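Local coordinates for probable transcriptional regulator WhiB7 (Mycobacterium tuberculosis, PDB 7KUG), which acts as a probably redox-responsive transcriptional regulator that carries a [4Fe-4S] cluster and, in its cluster-free form, probably binds DNA, at residues A[51-54]-A[55-59]. The protein carries 2 engineered substitutions. Residues are numbered along the deposited sequence; the frame is centred on the assembly and turned at random.
With SF4 (iron/sulfur cluster), chain E.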
loop_
_atom_site.group_PDB
_atom_site.type_symbol
_atom_site.label_atom_id
_atom_site.label_comp_id
_atom_site.label_asym_id
_atom_site.label_seq_id
_atom_site.Cartn_x
_atom_site.Cartn_y
_atom_site.Cartn_z
ATOM N N GLN A 51 -17.326 4.189 3.234
ATOM C CA GLN A 51 -17.014 2.914 2.536
ATOM C C GLN A 51 -15.517 2.607 2.700
ATOM O O GLN A 51 -15.190 1.442 2.995
ATOM C CB GLN A 51 -17.504 3.014 1.091
ATOM C CG GLN A 51 -19.007 3.273 0.999
ATOM C CD GLN A 51 -19.365 4.708 0.686
ATOM O OE1 GLN A 51 -19.050 5.639 1.431
ATOM N NE2 GLN A 51 -20.055 4.896 -0.429
ATOM N N CYS A 52 -14.653 3.616 2.555
ATOM C CA CYS A 52 -13.177 3.479 2.702
ATOM C C CYS A 52 -12.884 3.027 4.141
ATOM O O CYS A 52 -12.087 2.089 4.350
ATOM C CB CYS A 52 -12.472 4.794 2.370
ATOM S SG CYS A 52 -10.661 4.745 2.460
ATOM N N LEU A 53 -13.540 3.654 5.119
ATOM C CA LEU A 53 -13.351 3.330 6.547
ATOM C C LEU A 53 -13.766 1.872 6.777
ATOM O O LEU A 53 -13.037 1.152 7.437
ATOM C CB LEU A 53 -14.165 4.293 7.416
ATOM C CG LEU A 53 -14.061 4.066 8.921
ATOM C CD1 LEU A 53 -12.627 4.206 9.390
ATOM C CD2 LEU A 53 -14.963 5.030 9.684
ATOM N N ALA A 54 -14.934 1.477 6.267
ATOM C CA ALA A 54 -15.489 0.126 6.498
ATOM C C ALA A 54 -14.503 -0.902 5.938
ATOM O O ALA A 54 -14.219 -1.911 6.632
ATOM C CB ALA A 54 -16.856 0.001 5.863
ATOM N N ALA A 55 -14.005 -0.666 4.725
ATOM C CA ALA A 55 -13.143 -1.618 3.987
ATOM C C ALA A 55 -11.796 -1.724 4.699
ATOM O O ALA A 55 -11.270 -2.842 4.834
ATOM C CB ALA A 55 -12.981 -1.191 2.551
ATOM N N ALA A 56 -11.256 -0.608 5.198
ATOM C CA ALA A 56 -9.946 -0.617 5.889
ATOM C C ALA A 56 -10.071 -1.388 7.211
ATOM O O ALA A 56 -9.131 -2.097 7.591
ATOM C CB ALA A 56 -9.451 0.793 6.090
ATOM N N LEU A 57 -11.217 -1.274 7.882
ATOM C CA LEU A 57 -11.484 -2.038 9.129
ATOM C C LEU A 57 -11.562 -3.531 8.797
ATOM O O LEU A 57 -11.032 -4.329 9.573
ATOM C CB LEU A 57 -12.781 -1.530 9.770
ATOM C CG LEU A 57 -12.656 -0.212 10.528
ATOM C CD1 LEU A 57 -14.030 0.348 10.869
ATOM C CD2 LEU A 57 -11.822 -0.399 11.779
ATOM N N GLN A 58 -12.237 -3.883 7.702
ATOM C CA GLN A 58 -12.433 -5.294 7.269
ATOM C C GLN A 58 -11.056 -5.894 6.975
ATOM O O GLN A 58 -10.789 -7.028 7.400
ATOM C CB GLN A 58 -13.372 -5.355 6.063
ATOM C CG GLN A 58 -14.041 -6.708 5.878
ATOM C CD GLN A 58 -13.367 -7.562 4.832
ATOM O OE1 GLN A 58 -12.916 -7.073 3.797
ATOM N NE2 GLN A 58 -13.305 -8.862 5.088
ATOM N N ARG A 59 -10.186 -5.134 6.317
ATOM C CA ARG A 59 -8.830 -5.610 5.936
ATOM C C ARG A 59 -7.874 -5.518 7.130
ATOM O O ARG A 59 -6.760 -6.065 7.027
ATOM C CB ARG A 59 -8.296 -4.814 4.746
ATOM C CG ARG A 59 -9.035 -5.070 3.444
ATOM C CD ARG A 59 -8.299 -4.477 2.262
ATOM N NE ARG A 59 -7.929 -3.093 2.503
ATOM C CZ ARG A 59 -8.698 -2.043 2.236
ATOM N NH1 ARG A 59 -9.896 -2.209 1.693
ATOM N NH2 ARG A 59 -8.255 -0.825 2.508
HETATM FE FE1 SF4 E . -11.453 8.982 0.484
HETATM FE FE2 SF4 E . -8.828 8.474 0.057
HETATM FE FE3 SF4 E . -10.338 6.822 1.652
HETATM FE FE4 SF4 E . -9.666 9.353 2.509
HETATM S S1 SF4 E . -8.338 7.643 1.992
HETATM S S2 SF4 E . -11.612 8.367 2.602
HETATM S S3 SF4 E . -9.771 10.430 0.622
HETATM S S4 SF4 E . -10.550 7.217 -0.457
HETATM O O HOH W 1 -10.316 1.126 2.084
#
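L57 packs back against L53 one turn earlier in helix 49-59, and the two side chains run side by side in the same direction. From the L57 base outward, CB lies 3.5 Å from A54 O, CG comes within 3.4 Å of L53 O, and CD1 ends 4.2 Å from L53 CG. With CG anti to the carbonyl carbon (chi1 -78°), the branch lies against L53 O. In the backbone, L57 N donates to L53 O at 3.1 Å with an N-H...O angle of 156°, one of four successive i to i+4 bonds of a regular alpha-helix. Both leucines also rest on F71 and I76 of the small antiparallel sheet.

The C52 side of the helix holds the cluster ligand and a water bridge. C52 O accepts a hydrogen bond from A56 N at 2.9 Å and a second from a water whose oxygen lies 3.0 Å from C52 O; that water in turn accepts one from R59 NH2 at 2.9 Å, in plane at the guanidinium edge. R59 NE also forms a salt bridge with E61. A chi1 of -178° swings C52 SG opposite the backbone N, and it binds the iron FE3 of the cluster at 2.2 Å. The cluster ligand thus sits on a turn whose carbonyl is satisfied twice, and the water, polarised by R59, may be a somewhat stronger donor to it.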